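Local atomic coordinates of probable Brix domain-containing ribosomal biogenesis protein (Methanothermobacter thermautotrophicus, PDB entry 1W94), a protein that probably takes part in ribosome biogenesis and probably binds ribosomal RNA, as an archaeal Imp4-like protein of the Brix family. Residues 57-61 against 73-78; 98-104 against 130-134; 70-74 against 151-155. One frame throughout, in Å; residues are numbered along the deposited sequence.

The three contacts lie in one Brix domain and all reach the same mixed beta sheet. Contact 1 joins strands 57-64 and 70-80, which form a hairpin. Contact 3 joins the start of strand 70-80 to strand 145-154, so Tyr73 and Ile74 serve both contacts, whose centres are about 11 Å apart. Contact 2 packs the turn and helix start of 98-104 on strand 131-136, the next neighbour of strand 145-154. Along the chain contact 1 closes first, and contact 2 is nested inside the loop closed by contact 3. Contact 2 lies about 14 Å from contact 1 and 12 Å from contact 3, centre to centre. The last strand thus ties the early hairpin to the later strands.

Contact 1. Residues 57-61 against 73-78; sequences NPARI and YILFNP
Ile61 and Phe76 make the tight apolar side of this antiparallel pair. CG1 of Ile61 comes within 3.4 Å of Phe76 CE2, and the two side chains meet at a slant. Phe76 has its CG between the backbone N and the carbonyl carbon (chi1 77°), which turns the ring toward Pro58 and Ile61. Pro58 touches the far end of the ring, CB against CZ. Its CG also packs 3.8 Å from Pro78 CG, the two proline rings crossing at about a right angle. Helix 12-25 covers this side: Phe17 meets Phe76, Pro58 and Pro78, and Leu21 meets Ile61.

Three backbone bonds hold the strands. Ile61 and Ile74 form a hydrogen-bonded pair, with Ile61 N to Ile74 O at 2.9 Å and Ile74 N to Ile61 O at 2.8 Å. Phe76 N donates to Ala59 O. Ala59 and Arg60 both face Ser52 of strand 48-54, a classic beta bulge.

The other face carries Arg60, Tyr73 and Leu75, all partly exposed. The Arg60 chain leaves with CG anti to the backbone N (chi1 178°) and bends at chi3. This lays the guanidinium flat over the Tyr73 ring, with the planes 21° apart and the CZ of Arg60 4.3 Å from the ring centroid. NH1 sits over the middle of the ring. Leu75 runs alongside Arg60, pointing the same way, and its CD2 lies 3.4 Å from Arg60 NE, on the same guanidinium face as the tyrosine.

The chemistry is thus split by face. Apolar contacts bury one side under a helix, while a cation-pi stack on the more open side probably lets the charged group pack while staying partly exposed.

Contact 2. Residues 98-104 against 130-134; sequences PPGSEGL and AWVME
Trp131 presents its indole to the turn at 98-101, and most of the contact is made by this ring. The clearest interaction is a CH-pi contact. CB of Ser101 stands over the six-membered ring, 3.7 Å from its centroid and only 9° off the normal.

Van der Waals contacts surround it. Pro98 CG touches Trp131 CZ3 at 3.7 Å. Pro99 O lies at the ring edge, 3.6 Å from Trp131 CH2, and the backbone of Gly100 passes close to CZ2. Further along, Leu104 sends CD1 to Trp131 CD1, at 3.9 Å. The same methyl lies 4.3 Å from SE of Met133, a selenomethionine.

No hydrogen bond crosses the contact; the polar bonds shape the turn itself. Pro98 to Ser101 is a type II beta turn, closed by Ser101 N to Pro98 O. OG of Ser101 donates to that same oxygen at 2.7 Å, on a lone pair in the carbonyl plane. With chi1 at 68° the hydroxyl points back to Pro98 O, while the backbone of the turn sets CB over the indole. Gly100 N bonds to Glu102 OE1, on the syn side but tilted out of the carboxylate plane.

The turn leads straight into helix 102-108, which packs against the sheet. Ile123 of strand 120-124 touches Ser101, Trp131 and Met133, and Phe152 of strand 145-154 touches both Trp131 and Leu104.

Contact 3. Residues 70-74 against 151-155; sequences ERGYI and DFRVG
Arg71 opens the pairing through its carbonyl, which accepts from Gly155 N at 3.0 Å. Its side chain turns elsewhere, and the guanidinium bonds to the backbone oxygens of Asn106 and Leu107. Gly72 comes next, with its CA 4.1 Å from Val154 CA; a CB here would collide with Arg153 O. Tyr73 forms a hydrogen-bonded pair with Arg153, Tyr73 N to Arg153 O at 2.9 Å and Arg153 N to Tyr73 O at 3.0 Å. Arg153 CB lies over one face of the Tyr73 ring, and its CG reaches 3.3 Å from Tyr73 OH. Bent at chi2 (-62°), the Arg153 chain swings back along its own strand, and NE meets Asp151 OD1 in a salt bridge. A water joins Tyr73 OH to Asp151 OD2, to which it donates. A leucine in place of Tyr73 would probably leave this water without its phenolic partner and strip the aliphatic part of Arg153 of its ring. Ile74 ends the segment, its CG1 4.1 Å from Phe152 CB, on the face covered by Leu104 of helix 102-108. This is antiparallel sheet pairing, in which strand 145-154 lies beside strand 70-80 of the 57-64/70-80 hairpin.

Contact 1. Residues 57-61 against 73-78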
loop_
_atom_site.group_PDB
_atom_site.type_symbol
_atom_site.label_atom_id
_atom_site.label_comp_id
_atom_site.label_asym_id
_atom_site.label_seq_id
_atom_site.Cartn_x
_atom_site.Cartn_y
_atom_site.Cartn_z
ATOM N N ASN A 57 -1.944 -15.070 -3.682
ATOM C CA ASN A 57 -2.465 -13.707 -3.827
ATOM C C ASN A 57 -1.955 -12.799 -2.686
ATOM O O ASN A 57 -1.913 -13.227 -1.530
ATOM C CB ASN A 57 -4.007 -13.723 -3.794
ATOM C CG ASN A 57 -4.625 -14.545 -4.929
ATOM O OD1 ASN A 57 -4.115 -14.558 -6.055
ATOM N ND2 ASN A 57 -5.736 -15.228 -4.636
ATOM N N PRO A 58 -1.596 -11.551 -3.009
ATOM C CA PRO A 58 -1.348 -10.597 -1.933
ATOM C C PRO A 58 -2.631 -10.414 -1.091
ATOM O O PRO A 58 -3.739 -10.256 -1.632
ATOM C CB PRO A 58 -0.932 -9.323 -2.655
ATOM C CG PRO A 58 -1.110 -9.578 -4.145
ATOM C CD PRO A 58 -1.503 -10.961 -4.361
ATOM N N ALA A 59 -2.475 -10.491 0.224
ATOM C CA ALA A 59 -3.597 -10.580 1.147
ATOM C C ALA A 59 -3.427 -9.643 2.349
ATOM O O ALA A 59 -4.406 -9.276 3.013
ATOM C CB ALA A 59 -3.742 -12.022 1.629
ATOM N N ARG A 60 -2.183 -9.298 2.658
ATOM C CA ARG A 60 -1.900 -8.470 3.841
ATOM C C ARG A 60 -0.677 -7.583 3.591
ATOM O O ARG A 60 0.297 -8.018 2.959
ATOM C CB ARG A 60 -1.655 -9.357 5.069
ATOM C CG ARG A 60 -1.306 -8.610 6.331
ATOM C CD ARG A 60 -0.812 -9.597 7.433
ATOM N NE ARG A 60 -1.869 -10.481 7.925
ATOM C CZ ARG A 60 -2.206 -10.638 9.212
ATOM N NH1 ARG A 60 -1.570 -9.965 10.186
ATOM N NH2 ARG A 60 -3.195 -11.477 9.527
ATOM N N ILE A 61 -0.773 -6.337 4.040
ATOM C CA ILE A 61 0.398 -5.474 4.166
ATOM C C ILE A 61 0.649 -5.184 5.631
ATOM O O ILE A 61 -0.211 -4.653 6.320
ATOM C CB ILE A 61 0.275 -4.145 3.415
ATOM C CG1 ILE A 61 -0.189 -4.401 1.979
ATOM C CG2 ILE A 61 1.655 -3.381 3.409
ATOM C CD1 ILE A 61 -0.312 -3.098 1.122
ATOM N N TYR A 73 -1.471 -3.365 10.360
ATOM C CA TYR A 73 -1.545 -4.156 9.136
ATOM C C TYR A 73 -2.865 -3.926 8.445
ATOM O O TYR A 73 -3.834 -3.470 9.071
ATOM C CB TYR A 73 -1.280 -5.668 9.408
ATOM C CG TYR A 73 -2.299 -6.342 10.309
ATOM C CD1 TYR A 73 -3.505 -6.819 9.776
ATOM C CD2 TYR A 73 -2.078 -6.488 11.672
ATOM C CE1 TYR A 73 -4.471 -7.436 10.584
ATOM C CE2 TYR A 73 -3.047 -7.121 12.505
ATOM C CZ TYR A 73 -4.252 -7.580 11.944
ATOM O OH TYR A 73 -5.237 -8.225 12.711
ATOM N N ILE A 74 -2.886 -4.201 7.146
ATOM C CA ILE A 74 -4.123 -4.095 6.357
ATOM C C ILE A 74 -4.346 -5.458 5.706
ATOM O O ILE A 74 -3.408 -6.016 5.106
ATOM C CB ILE A 74 -3.973 -3.025 5.215
ATOM C CG1 ILE A 74 -3.715 -1.619 5.763
ATOM C CG2 ILE A 74 -5.221 -2.991 4.318
ATOM C CD1 ILE A 74 -3.355 -0.593 4.671
ATOM N N LEU A 75 -5.574 -5.977 5.800
ATOM C CA LEU A 75 -5.992 -7.169 5.024
ATOM C C LEU A 75 -6.801 -6.688 3.845
ATOM O O LEU A 75 -7.717 -5.876 4.015
ATOM C CB LEU A 75 -6.851 -8.130 5.858
ATOM C CG LEU A 75 -6.332 -8.517 7.236
ATOM C CD1 LEU A 75 -7.387 -9.367 7.976
ATOM C CD2 LEU A 75 -4.963 -9.249 7.140
ATOM N N PHE A 76 -6.451 -7.184 2.659
ATOM C CA PHE A 76 -6.998 -6.669 1.403
ATOM C C PHE A 76 -6.928 -7.659 0.238
ATOM O O PHE A 76 -6.241 -8.661 0.308
ATOM C CB PHE A 76 -6.266 -5.379 0.987
ATOM C CG PHE A 76 -4.907 -5.625 0.387
ATOM C CD1 PHE A 76 -4.675 -5.403 -0.961
ATOM C CD2 PHE A 76 -3.857 -6.119 1.183
ATOM C CE1 PHE A 76 -3.415 -5.679 -1.515
ATOM C CE2 PHE A 76 -2.617 -6.393 0.658
ATOM C CZ PHE A 76 -2.380 -6.172 -0.708
ATOM N N ASN A 77 -7.655 -7.353 -0.835
ATOM C CA ASN A 77 -7.443 -7.967 -2.136
ATOM C C ASN A 77 -7.083 -6.841 -3.106
ATOM O O ASN A 77 -7.703 -5.769 -3.062
ATOM C CB ASN A 77 -8.724 -8.621 -2.653
ATOM C CG ASN A 77 -9.225 -9.702 -1.760
ATOM O OD1 ASN A 77 -8.449 -10.523 -1.271
ATOM N ND2 ASN A 77 -10.534 -9.743 -1.554
ATOM N N PRO A 78 -6.078 -7.052 -3.966
ATOM C CA PRO A 78 -5.818 -5.990 -4.944
ATOM C C PRO A 78 -6.775 -6.068 -6.133
ATOM O O PRO A 78 -7.371 -7.116 -6.392
ATOM C CB PRO A 78 -4.386 -6.275 -5.398
ATOM C CG PRO A 78 -4.242 -7.760 -5.249
ATOM C CD PRO A 78 -5.114 -8.175 -4.076
#

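Contact 2. Residues 98-104 against 130-134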
loop_
_atom_site.group_PDB
_atom_site.type_symbol
_atom_site.label_atom_id
_atom_site.label_comp_id
_atom_site.label_asym_id
_atom_site.label_seq_id
_atom_site.Cartn_x
_atom_site.Cartn_y
_atom_site.Cartn_z
ATOM N N PRO A 98 -12.583 9.452 5.953
ATOM C CA PRO A 98 -13.823 9.507 6.741
ATOM C C PRO A 98 -13.699 8.738 8.077
ATOM O O PRO A 98 -12.817 7.872 8.218
ATOM C CB PRO A 98 -14.864 8.889 5.799
ATOM C CG PRO A 98 -14.058 8.109 4.789
ATOM C CD PRO A 98 -12.799 8.862 4.617
ATOM N N PRO A 99 -14.533 9.076 9.076
ATOM C CA PRO A 99 -14.404 8.434 10.386
ATOM C C PRO A 99 -14.414 6.909 10.308
ATOM O O PRO A 99 -15.202 6.326 9.578
ATOM C CB PRO A 99 -15.624 8.969 11.156
ATOM C CG PRO A 99 -15.874 10.292 10.543
ATOM C CD PRO A 99 -15.622 10.071 9.077
ATOM N N GLY A 100 -13.479 6.288 11.008
ATOM C CA GLY A 100 -13.264 4.869 10.898
ATOM C C GLY A 100 -12.171 4.451 9.941
ATOM O O GLY A 100 -11.781 3.308 9.959
ATOM N N SER A 101 -11.669 5.356 9.098
ATOM C CA SER A 101 -10.627 4.975 8.136
ATOM C C SER A 101 -9.267 5.601 8.439
ATOM O O SER A 101 -8.335 5.358 7.705
ATOM C CB SER A 101 -11.024 5.347 6.698
ATOM O OG SER A 101 -11.035 6.759 6.551
ATOM N N GLU A 102 -9.173 6.414 9.500
ATOM C CA GLU A 102 -7.955 7.172 9.813
ATOM C C GLU A 102 -6.690 6.299 9.861
ATOM O O GLU A 102 -5.620 6.744 9.459
ATOM C CB GLU A 102 -8.103 7.922 11.134
ATOM C CG GLU A 102 -9.216 8.992 11.182
ATOM C CD GLU A 102 -10.593 8.466 11.634
ATOM O OE1 GLU A 102 -10.781 7.225 11.771
ATOM O OE2 GLU A 102 -11.498 9.325 11.842
ATOM N N GLY A 103 -6.813 5.060 10.346
ATOM C CA GLY A 103 -5.656 4.176 10.475
ATOM C C GLY A 103 -5.052 3.839 9.118
ATOM O O GLY A 103 -3.833 3.710 8.992
ATOM N N LEU A 104 -5.890 3.697 8.089
ATOM C CA LEU A 104 -5.370 3.502 6.738
ATOM C C LEU A 104 -4.409 4.598 6.377
ATOM O O LEU A 104 -3.301 4.322 5.924
ATOM C CB LEU A 104 -6.492 3.402 5.699
ATOM C CG LEU A 104 -7.359 2.169 5.872
ATOM C CD1 LEU A 104 -8.582 2.221 4.941
ATOM C CD2 LEU A 104 -6.510 0.879 5.639
ATOM N N ALA A 130 -14.845 -3.426 3.633
ATOM C CA ALA A 130 -14.881 -2.361 4.656
ATOM C C ALA A 130 -14.636 -0.961 4.035
ATOM O O ALA A 130 -15.360 0.005 4.311
ATOM C CB ALA A 130 -13.853 -2.651 5.757
ATOM N N TRP A 131 -13.608 -0.885 3.196
ATOM C CA TRP A 131 -13.203 0.321 2.489
ATOM C C TRP A 131 -12.663 -0.054 1.121
ATOM O O TRP A 131 -12.078 -1.140 0.938
ATOM C CB TRP A 131 -12.082 1.043 3.267
ATOM C CG TRP A 131 -12.483 1.396 4.679
ATOM C CD1 TRP A 131 -12.130 0.730 5.822
ATOM C CD2 TRP A 131 -13.329 2.479 5.088
ATOM N NE1 TRP A 131 -12.714 1.336 6.913
ATOM C CE2 TRP A 131 -13.446 2.412 6.498
ATOM C CE3 TRP A 131 -13.984 3.510 4.405
ATOM C CZ2 TRP A 131 -14.202 3.334 7.239
ATOM C CZ3 TRP A 131 -14.726 4.443 5.143
ATOM C CH2 TRP A 131 -14.830 4.341 6.556
ATOM N N VAL A 132 -12.847 0.846 0.156
ATOM C CA VAL A 132 -12.104 0.795 -1.104
ATOM C C VAL A 132 -11.205 2.047 -1.209
ATOM O O VAL A 132 -11.700 3.197 -1.080
ATOM C CB VAL A 132 -13.046 0.667 -2.334
ATOM C CG1 VAL A 132 -12.255 0.766 -3.656
ATOM C CG2 VAL A 132 -13.823 -0.681 -2.283
HETATM N N MSE A 133 -9.908 1.809 -1.425
HETATM C CA MSE A 133 -8.939 2.860 -1.630
HETATM C C MSE A 133 -8.619 2.844 -3.098
HETATM O O MSE A 133 -8.048 1.882 -3.608
HETATM C CB MSE A 133 -7.647 2.624 -0.856
HETATM C CG MSE A 133 -7.797 2.701 0.625
HETATM SE SE MSE A 133 -6.059 2.497 1.464
HETATM C CE MSE A 133 -5.247 4.138 0.934
ATOM N N GLU A 134 -8.999 3.912 -3.772
ATOM C CA GLU A 134 -8.835 3.994 -5.198
ATOM C C GLU A 134 -7.861 5.108 -5.571
ATOM O O GLU A 134 -7.980 6.242 -5.110
ATOM C CB GLU A 134 -10.167 4.255 -5.855
ATOM C CG GLU A 134 -10.041 4.673 -7.295
ATOM C CD GLU A 134 -11.194 4.178 -8.102
ATOM O OE1 GLU A 134 -12.331 4.243 -7.584
ATOM O OE2 GLU A 134 -10.958 3.709 -9.240
#

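Contact 3. Residues 70-74 against 151-155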
loop_
_atom_site.group_PDB
_atom_site.type_symbol
_atom_site.label_atom_id
_atom_site.label_comp_id
_atom_site.label_asym_id
_atom_site.label_seq_id
_atom_site.Cartn_x
_atom_site.Cartn_y
_atom_site.Cartn_z
ATOM N N GLU A 70 5.656 -3.431 15.248
ATOM C CA GLU A 70 4.558 -3.523 14.300
ATOM C C GLU A 70 3.585 -2.388 14.537
ATOM O O GLU A 70 2.938 -2.300 15.590
ATOM C CB GLU A 70 3.829 -4.875 14.338
ATOM C CG GLU A 70 2.868 -5.015 13.069
ATOM C CD GLU A 70 1.648 -5.902 13.305
ATOM O OE1 GLU A 70 0.886 -5.668 14.291
ATOM O OE2 GLU A 70 1.432 -6.842 12.497
ATOM N N ARG A 71 3.510 -1.511 13.549
ATOM C CA ARG A 71 2.651 -0.351 13.588
ATOM C C ARG A 71 1.210 -0.790 13.385
ATOM O O ARG A 71 0.297 -0.232 13.992
ATOM C CB ARG A 71 3.062 0.611 12.475
ATOM C CG ARG A 71 4.449 1.207 12.687
ATOM C CD ARG A 71 4.888 2.075 11.520
ATOM N NE ARG A 71 4.009 3.239 11.388
ATOM C CZ ARG A 71 3.391 3.606 10.269
ATOM N NH1 ARG A 71 3.554 2.923 9.122
ATOM N NH2 ARG A 71 2.590 4.658 10.304
ATOM N N GLY A 72 1.020 -1.807 12.553
ATOM C CA GLY A 72 -0.307 -2.220 12.143
ATOM C C GLY A 72 -0.291 -3.009 10.840
ATOM O O GLY A 72 0.765 -3.340 10.291
ATOM N N TYR A 73 -1.471 -3.365 10.360
ATOM C CA TYR A 73 -1.545 -4.156 9.136
ATOM C C TYR A 73 -2.865 -3.926 8.445
ATOM O O TYR A 73 -3.834 -3.470 9.071
ATOM C CB TYR A 73 -1.280 -5.668 9.408
ATOM C CG TYR A 73 -2.299 -6.342 10.309
ATOM C CD1 TYR A 73 -3.505 -6.819 9.776
ATOM C CD2 TYR A 73 -2.078 -6.488 11.672
ATOM C CE1 TYR A 73 -4.471 -7.436 10.584
ATOM C CE2 TYR A 73 -3.047 -7.121 12.505
ATOM C CZ TYR A 73 -4.252 -7.580 11.944
ATOM O OH TYR A 73 -5.237 -8.225 12.711
ATOM N N ILE A 74 -2.886 -4.201 7.146
ATOM C CA ILE A 74 -4.123 -4.095 6.357
ATOM C C ILE A 74 -4.346 -5.458 5.706
ATOM O O ILE A 74 -3.408 -6.016 5.106
ATOM C CB ILE A 74 -3.973 -3.025 5.215
ATOM C CG1 ILE A 74 -3.715 -1.619 5.763
ATOM C CG2 ILE A 74 -5.221 -2.991 4.318
ATOM C CD1 ILE A 74 -3.355 -0.593 4.671
ATOM N N ASP A 151 -10.096 -5.374 6.266
ATOM C CA ASP A 151 -9.967 -5.041 7.690
ATOM C C ASP A 151 -8.615 -4.346 7.825
ATOM O O ASP A 151 -7.763 -4.448 6.919
ATOM C CB ASP A 151 -10.053 -6.361 8.498
ATOM C CG ASP A 151 -9.867 -6.199 10.010
ATOM O OD1 ASP A 151 -9.973 -5.083 10.577
ATOM O OD2 ASP A 151 -9.609 -7.252 10.657
ATOM N N PHE A 152 -8.419 -3.633 8.929
ATOM C CA PHE A 152 -7.071 -3.154 9.280
ATOM C C PHE A 152 -7.009 -2.928 10.769
ATOM O O PHE A 152 -8.019 -2.618 11.407
ATOM C CB PHE A 152 -6.711 -1.854 8.539
ATOM C CG PHE A 152 -7.477 -0.633 9.034
ATOM C CD1 PHE A 152 -6.961 0.161 10.035
ATOM C CD2 PHE A 152 -8.729 -0.307 8.501
ATOM C CE1 PHE A 152 -7.679 1.274 10.504
ATOM C CE2 PHE A 152 -9.449 0.790 8.966
ATOM C CZ PHE A 152 -8.932 1.576 9.963
ATOM N N ARG A 153 -5.812 -3.043 11.310
ATOM C CA ARG A 153 -5.618 -2.888 12.742
ATOM C C ARG A 153 -4.358 -2.102 12.966
ATOM O O ARG A 153 -3.334 -2.348 12.320
ATOM C CB ARG A 153 -5.442 -4.263 13.414
ATOM C CG ARG A 153 -6.577 -5.264 13.222
ATOM C CD ARG A 153 -7.915 -4.762 13.812
ATOM N NE ARG A 153 -9.017 -5.632 13.369
ATOM C CZ ARG A 153 -9.446 -6.674 14.069
ATOM N NH1 ARG A 153 -8.898 -6.943 15.249
ATOM N NH2 ARG A 153 -10.423 -7.443 13.599
ATOM N N VAL A 154 -4.434 -1.189 13.920
ATOM C CA VAL A 154 -3.314 -0.334 14.283
ATOM C C VAL A 154 -3.031 -0.531 15.755
ATOM O O VAL A 154 -3.950 -0.439 16.567
ATOM C CB VAL A 154 -3.666 1.162 14.040
ATOM C CG1 VAL A 154 -2.690 2.070 14.757
ATOM C CG2 VAL A 154 -3.707 1.477 12.573
ATOM N N GLY A 155 -1.770 -0.832 16.082
ATOM C CA GLY A 155 -1.320 -0.963 17.465
ATOM C C GLY A 155 -1.779 -2.267 18.085
ATOM O O GLY A 155 -2.160 -2.301 19.271
HETATM O O HOH W 1 -7.597 -8.790 11.537
#